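Long-range contacts in putative lipoprotein (Bacteroides fragilis, PDB 3QNK), which probably binds glycans at the outer membrane as a SusD-like lipoprotein, although its own substrate is not known: residues D79-V84 with G128-D133; K86-F91 with F113-F118. All coordinates share one frame; numbering follows the deposited sequence.

Contacts 1 and 2 lie side by side in the N-terminal helical part of the SusD-like fold, with centres about 9 Å apart. Both use helix 76-93: contact 1 takes residues 79-84 and contact 2 residues 86-91, about two turns further along. In contact 2 this helix packs against helix 101-126. The chain then leaves that second helix and folds back as the loop 128-133, which meets helix 76-93 in contact 1. Contact 2 is therefore nested inside the loop closed by contact 1. The two join at Asn-88, whose ND2 makes a weak, probable hydrogen bond to Leu-132 O. Together they tie a helical hairpin to the segment that follows it.

Contact 1: residues D79-V84 with G128-D133; sequences DYYVKV and GVILLD. With ACT (acetate ion), chain I.
Tyr-81 reaches from helix 76-93 to the loop 128-133 and meets its backbone at Ile-130. The hydroxyl does most of the touching. Ile-130 N donates to Tyr-81 OH at 2.8 Å, with a bent N-H...O angle of 131°. Ile-130 O lies in the plane of the Tyr-81 ring, at its edge, 3.3 Å from CE1. Tyr-81 CG lies roughly anti to the carbonyl carbon (chi1 -85°), and the ring beyond it carries OH across to the loop. There OH also rests against two side chains, 3.2 Å from Val-129 CB and 3.5 Å from Ile-130 CB. Leu-132 CD1 comes obliquely to the ring, 4.5 Å from CD1 of Tyr-81. One turn on, Val-84 turns CG1 toward the loop, and this methyl lies 4.0 Å from Leu-132 O. Tyr-80 takes another direction. Its OH donates to OXT of an acetate ion at 3.0 Å; the ion probably comes from the crystallisation liquor. Lys-83 CE lies over the centre of the Tyr-80 ring. The contact joins a loop to a helix mainly through Tyr-81. Trp-77 meets the Tyr-81 ring edge-to-face. Helix 101-126 touches the contact, with Met-122 on both tyrosines and Tyr-119 on Val-84, while helix 149-166 packs against Val-129 and Leu-131.

Contact 2: residues K86-F91 with F113-F118; sequences KCNRFF and FLRAMF
This contact is the packing of an antiparallel helix pair, 76-93 with 101-126, in the helical part of the SusD-like fold. The segment axes approach to 10.1 Å, and their directions differ by 152°. Cys-87 and Arg-115 bring the backbones nearest, and their CB atoms meet at 3.9 Å. Cys-87 SG stands anti to its carbonyl carbon (chi1 -63°) and points at the edge of the Phe-118 ring. It lies in the ring plane, 3.7 Å from Phe-118 CD2, as a sulfur-aromatic contact. Arg-115 starts extended, then bends at chi3 (70°), which turns NE out of the line of the chain. Its guanidinium has two partners on helix 76-93. Arg-115 NH1 donates to Asn-88 OD1 at 2.8 Å, nearly along the C=O axis and in the guanidinium plane. The amide plane is turned well away from that plane. Phe-91 CE2 lies over the centre of one guanidinium face, 3.6 Å from Arg-115 CZ. Ring and guanidinium are inclined to each other, so the groups are not stacked flat. The guanidinium of the buried Arg-115 is thus held at its edge and covered on a face. Arg-115 NE also pairs with Asp-159 of helix 149-166, which would balance its charge and restrict its rotation. That helix adds Phe-155 against Arg-115. Helix 17-29 adds Tyr-23 and Val-24, which pack on Phe-90.

Contact 1: residues D79-V84 with G128-D133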
loop_
_atom_site.group_PDB
_atom_site.type_symbol
_atom_site.label_atom_id
_atom_site.label_comp_id
_atom_site.label_asym_id
_atom_site.label_seq_id
_atom_site.Cartn_x
_atom_site.Cartn_y
_atom_site.Cartn_z
ATOM N N ASP B 79 -2.739 1.980 -6.008
ATOM C CA ASP B 79 -3.220 3.052 -5.165
ATOM C C ASP B 79 -4.297 3.940 -5.781
ATOM O O ASP B 79 -5.238 4.343 -5.085
ATOM C CB ASP B 79 -2.030 3.934 -4.741
ATOM C CG ASP B 79 -0.981 3.284 -3.840
ATOM O OD1 ASP B 79 -1.267 2.207 -3.264
ATOM O OD2 ASP B 79 0.122 3.860 -3.700
ATOM N N TYR B 80 -4.138 4.299 -7.030
ATOM C CA TYR B 80 -5.003 5.261 -7.672
ATOM C C TYR B 80 -6.378 4.695 -8.037
ATOM O O TYR B 80 -7.336 5.462 -8.078
ATOM C CB TYR B 80 -4.275 5.899 -8.861
ATOM C CG TYR B 80 -3.396 7.033 -8.386
ATOM C CD1 TYR B 80 -2.258 6.787 -7.620
ATOM C CD2 TYR B 80 -3.788 8.354 -8.550
ATOM C CE1 TYR B 80 -1.489 7.830 -7.107
ATOM C CE2 TYR B 80 -3.043 9.402 -8.016
ATOM C CZ TYR B 80 -1.883 9.137 -7.311
ATOM O OH TYR B 80 -1.144 10.181 -6.805
ATOM N N TYR B 81 -6.516 3.356 -8.182
ATOM C CA TYR B 81 -7.843 2.779 -8.423
ATOM C C TYR B 81 -8.680 2.830 -7.158
ATOM O O TYR B 81 -9.898 2.991 -7.253
ATOM C CB TYR B 81 -7.764 1.369 -9.009
ATOM C CG TYR B 81 -7.610 1.397 -10.512
ATOM C CD1 TYR B 81 -8.603 1.942 -11.324
ATOM C CD2 TYR B 81 -6.457 0.913 -11.125
ATOM C CE1 TYR B 81 -8.453 2.009 -12.709
ATOM C CE2 TYR B 81 -6.296 0.963 -12.515
ATOM C CZ TYR B 81 -7.297 1.516 -13.302
ATOM O OH TYR B 81 -7.153 1.563 -14.665
ATOM N N VAL B 82 -8.027 2.807 -5.982
ATOM C CA VAL B 82 -8.692 2.937 -4.661
ATOM C C VAL B 82 -9.288 4.342 -4.571
ATOM O O VAL B 82 -10.451 4.506 -4.190
ATOM C CB VAL B 82 -7.709 2.651 -3.487
ATOM C CG1 VAL B 82 -8.351 2.936 -2.142
ATOM C CG2 VAL B 82 -7.188 1.223 -3.520
ATOM N N LYS B 83 -8.482 5.361 -4.975
ATOM C CA LYS B 83 -8.835 6.786 -4.993
ATOM C C LYS B 83 -10.011 7.006 -5.914
ATOM O O LYS B 83 -10.975 7.684 -5.547
ATOM C CB LYS B 83 -7.635 7.649 -5.434
ATOM C CG LYS B 83 -6.414 7.509 -4.556
ATOM C CD LYS B 83 -5.327 8.462 -5.037
ATOM C CE LYS B 83 -3.977 8.075 -4.499
ATOM N NZ LYS B 83 -3.821 8.353 -3.031
ATOM N N VAL B 84 -9.946 6.389 -7.107
ATOM C CA VAL B 84 -11.002 6.470 -8.114
ATOM C C VAL B 84 -12.258 5.799 -7.557
ATOM O O VAL B 84 -13.336 6.372 -7.692
ATOM C CB VAL B 84 -10.559 5.885 -9.474
ATOM C CG1 VAL B 84 -11.756 5.644 -10.389
ATOM C CG2 VAL B 84 -9.547 6.801 -10.157
ATOM N N GLY B 128 -3.073 4.009 -21.806
ATOM C CA GLY B 128 -4.439 3.544 -21.612
ATOM C C GLY B 128 -4.578 2.744 -20.326
ATOM O O GLY B 128 -3.683 1.972 -19.968
ATOM N N VAL B 129 -5.661 2.962 -19.583
ATOM C CA VAL B 129 -5.952 2.255 -18.317
ATOM C C VAL B 129 -7.407 1.690 -18.358
ATOM O O VAL B 129 -8.126 1.899 -19.337
ATOM C CB VAL B 129 -5.744 3.175 -17.067
ATOM C CG1 VAL B 129 -4.304 3.642 -16.938
ATOM C CG2 VAL B 129 -6.716 4.361 -17.070
ATOM N N ILE B 130 -7.846 1.018 -17.282
ATOM C CA ILE B 130 -9.222 0.532 -17.168
ATOM C C ILE B 130 -10.078 1.715 -16.740
ATOM O O ILE B 130 -9.862 2.264 -15.653
ATOM C CB ILE B 130 -9.360 -0.662 -16.177
ATOM C CG1 ILE B 130 -8.522 -1.879 -16.615
ATOM C CG2 ILE B 130 -10.847 -1.003 -15.983
ATOM C CD1 ILE B 130 -8.198 -2.751 -15.539
ATOM N N LEU B 131 -11.038 2.117 -17.586
ATOM C CA LEU B 131 -11.907 3.241 -17.242
ATOM C C LEU B 131 -13.111 2.734 -16.463
ATOM O O LEU B 131 -13.862 1.890 -16.951
ATOM C CB LEU B 131 -12.338 4.047 -18.477
ATOM C CG LEU B 131 -11.220 4.782 -19.215
ATOM C CD1 LEU B 131 -11.740 5.384 -20.510
ATOM C CD2 LEU B 131 -10.579 5.833 -18.341
ATOM N N LEU B 132 -13.252 3.214 -15.222
ATOM C CA LEU B 132 -14.337 2.870 -14.311
ATOM C C LEU B 132 -15.067 4.131 -13.857
ATOM O O LEU B 132 -14.445 5.060 -13.339
ATOM C CB LEU B 132 -13.808 2.099 -13.091
ATOM C CG LEU B 132 -13.109 0.785 -13.350
ATOM C CD1 LEU B 132 -12.640 0.192 -12.084
ATOM C CD2 LEU B 132 -14.027 -0.205 -14.016
ATOM N N ASP B 133 -16.379 4.157 -14.065
ATOM C CA ASP B 133 -17.248 5.279 -13.703
ATOM C C ASP B 133 -18.222 4.862 -12.595
ATOM O O ASP B 133 -19.034 5.679 -12.136
ATOM C CB ASP B 133 -18.027 5.784 -14.941
ATOM C CG ASP B 133 -18.931 4.748 -15.634
ATOM O OD1 ASP B 133 -18.771 3.530 -15.363
ATOM O OD2 ASP B 133 -19.743 5.147 -16.493
HETATM C C ACT I . -1.272 14.063 -7.841
HETATM O O ACT I . -0.375 14.767 -7.289
HETATM O OXT ACT I . -1.933 13.083 -7.193
HETATM C CH3 ACT I . -1.491 14.549 -9.279
#

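Contact 2: residues K86-F91 with F113-F118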
loop_
_atom_site.group_PDB
_atom_site.type_symbol
_atom_site.label_atom_id
_atom_site.label_comp_id
_atom_site.label_asym_id
_atom_site.label_seq_id
_atom_site.Cartn_x
_atom_site.Cartn_y
_atom_site.Cartn_z
ATOM N N LYS B 86 -13.319 5.652 -4.498
ATOM C CA LYS B 86 -13.890 6.603 -3.550
ATOM C C LYS B 86 -14.647 7.722 -4.273
ATOM O O LYS B 86 -15.691 8.142 -3.782
ATOM C CB LYS B 86 -12.805 7.176 -2.645
ATOM C CG LYS B 86 -12.206 6.174 -1.653
ATOM C CD LYS B 86 -11.249 6.875 -0.699
ATOM C CE LYS B 86 -10.741 5.963 0.387
ATOM N NZ LYS B 86 -10.157 6.741 1.509
ATOM N N CYS B 87 -14.170 8.165 -5.459
ATOM C CA CYS B 87 -14.851 9.190 -6.279
ATOM C C CYS B 87 -16.150 8.646 -6.829
ATOM O O CYS B 87 -17.188 9.309 -6.706
ATOM C CB CYS B 87 -13.969 9.682 -7.419
ATOM S SG CYS B 87 -12.457 10.521 -6.889
ATOM N N ASN B 88 -16.089 7.440 -7.457
ATOM C CA ASN B 88 -17.222 6.752 -8.084
ATOM C C ASN B 88 -18.333 6.486 -7.088
ATOM O O ASN B 88 -19.505 6.544 -7.466
ATOM C CB ASN B 88 -16.769 5.454 -8.738
ATOM C CG ASN B 88 -15.854 5.647 -9.917
ATOM O OD1 ASN B 88 -15.864 6.688 -10.586
ATOM N ND2 ASN B 88 -15.053 4.628 -10.208
ATOM N N ARG B 89 -17.972 6.232 -5.819
ATOM C CA ARG B 89 -18.961 6.037 -4.770
ATOM C C ARG B 89 -19.704 7.320 -4.523
ATOM O O ARG B 89 -20.923 7.301 -4.412
ATOM C CB ARG B 89 -18.307 5.557 -3.480
ATOM C CG ARG B 89 -19.272 5.536 -2.299
ATOM C CD ARG B 89 -20.124 4.290 -2.246
ATOM N NE ARG B 89 -19.792 3.522 -1.055
ATOM C CZ ARG B 89 -19.388 2.257 -1.057
ATOM N NH1 ARG B 89 -19.255 1.595 -2.205
ATOM N NH2 ARG B 89 -19.098 1.646 0.082
ATOM N N PHE B 90 -18.971 8.447 -4.434
ATOM C CA PHE B 90 -19.576 9.760 -4.243
ATOM C C PHE B 90 -20.645 9.957 -5.314
ATOM O O PHE B 90 -21.826 10.171 -4.983
ATOM C CB PHE B 90 -18.513 10.875 -4.306
ATOM C CG PHE B 90 -19.084 12.274 -4.137
ATOM C CD1 PHE B 90 -19.572 12.984 -5.232
ATOM C CD2 PHE B 90 -19.143 12.873 -2.883
ATOM C CE1 PHE B 90 -20.128 14.251 -5.065
ATOM C CE2 PHE B 90 -19.678 14.148 -2.727
ATOM C CZ PHE B 90 -20.141 14.835 -3.821
ATOM N N PHE B 91 -20.230 9.790 -6.603
ATOM C CA PHE B 91 -21.103 9.956 -7.763
ATOM C C PHE B 91 -22.352 9.042 -7.704
ATOM O O PHE B 91 -23.436 9.484 -8.088
ATOM C CB PHE B 91 -20.325 9.730 -9.057
ATOM C CG PHE B 91 -19.294 10.791 -9.350
ATOM C CD1 PHE B 91 -19.646 12.137 -9.384
ATOM C CD2 PHE B 91 -17.979 10.440 -9.652
ATOM C CE1 PHE B 91 -18.687 13.115 -9.665
ATOM C CE2 PHE B 91 -17.029 11.413 -9.947
ATOM C CZ PHE B 91 -17.386 12.742 -9.955
ATOM N N PHE B 113 -13.132 17.081 -10.647
ATOM C CA PHE B 113 -11.765 17.586 -10.737
ATOM C C PHE B 113 -10.800 16.570 -10.163
ATOM O O PHE B 113 -9.767 16.312 -10.776
ATOM C CB PHE B 113 -11.627 18.947 -10.004
ATOM C CG PHE B 113 -10.207 19.460 -9.922
ATOM C CD1 PHE B 113 -9.608 20.074 -11.017
ATOM C CD2 PHE B 113 -9.449 19.269 -8.772
ATOM C CE1 PHE B 113 -8.291 20.516 -10.954
ATOM C CE2 PHE B 113 -8.132 19.729 -8.699
ATOM C CZ PHE B 113 -7.558 20.338 -9.797
ATOM N N LEU B 114 -11.139 16.001 -8.978
ATOM C CA LEU B 114 -10.294 15.024 -8.293
ATOM C C LEU B 114 -10.214 13.715 -9.068
ATOM O O LEU B 114 -9.110 13.213 -9.248
ATOM C CB LEU B 114 -10.745 14.789 -6.845
ATOM C CG LEU B 114 -10.437 15.956 -5.881
ATOM C CD1 LEU B 114 -11.142 15.767 -4.565
ATOM C CD2 LEU B 114 -8.949 16.116 -5.624
ATOM N N ARG B 115 -11.340 13.201 -9.590
ATOM C CA ARG B 115 -11.314 11.949 -10.356
ATOM C C ARG B 115 -10.473 12.106 -11.620
ATOM O O ARG B 115 -9.738 11.179 -11.978
ATOM C CB ARG B 115 -12.729 11.446 -10.703
ATOM C CG ARG B 115 -12.718 10.035 -11.310
ATOM C CD ARG B 115 -14.088 9.450 -11.457
ATOM N NE ARG B 115 -14.841 10.132 -12.503
ATOM C CZ ARG B 115 -16.038 9.746 -12.925
ATOM N NH1 ARG B 115 -16.626 8.676 -12.394
ATOM N NH2 ARG B 115 -16.662 10.429 -13.873
ATOM N N ALA B 116 -10.559 13.285 -12.271
ATOM C CA ALA B 116 -9.787 13.623 -13.468
ATOM C C ALA B 116 -8.303 13.646 -13.141
ATOM O O ALA B 116 -7.488 13.085 -13.877
ATOM C CB ALA B 116 -10.231 14.970 -14.001
HETATM N N MSE B 117 -7.959 14.257 -12.007
HETATM C CA MSE B 117 -6.602 14.354 -11.503
HETATM C C MSE B 117 -6.026 12.974 -11.201
HETATM O O MSE B 117 -4.856 12.738 -11.514
HETATM C CB MSE B 117 -6.575 15.240 -10.253
HETATM C CG MSE B 117 -5.240 15.215 -9.552
HETATM SE SE MSE B 117 -5.105 16.605 -8.280
HETATM C CE MSE B 117 -4.618 18.035 -9.509
ATOM N N PHE B 118 -6.822 12.080 -10.606
ATOM C CA PHE B 118 -6.374 10.727 -10.242
ATOM C C PHE B 118 -6.129 9.884 -11.476
ATOM O O PHE B 118 -5.076 9.252 -11.543
ATOM C CB PHE B 118 -7.360 10.030 -9.291
ATOM C CG PHE B 118 -7.522 10.723 -7.962
ATOM C CD1 PHE B 118 -6.445 11.338 -7.340
ATOM C CD2 PHE B 118 -8.741 10.722 -7.306
ATOM C CE1 PHE B 118 -6.593 11.977 -6.104
ATOM C CE2 PHE B 118 -8.891 11.364 -6.067
ATOM C CZ PHE B 118 -7.811 11.981 -5.473
#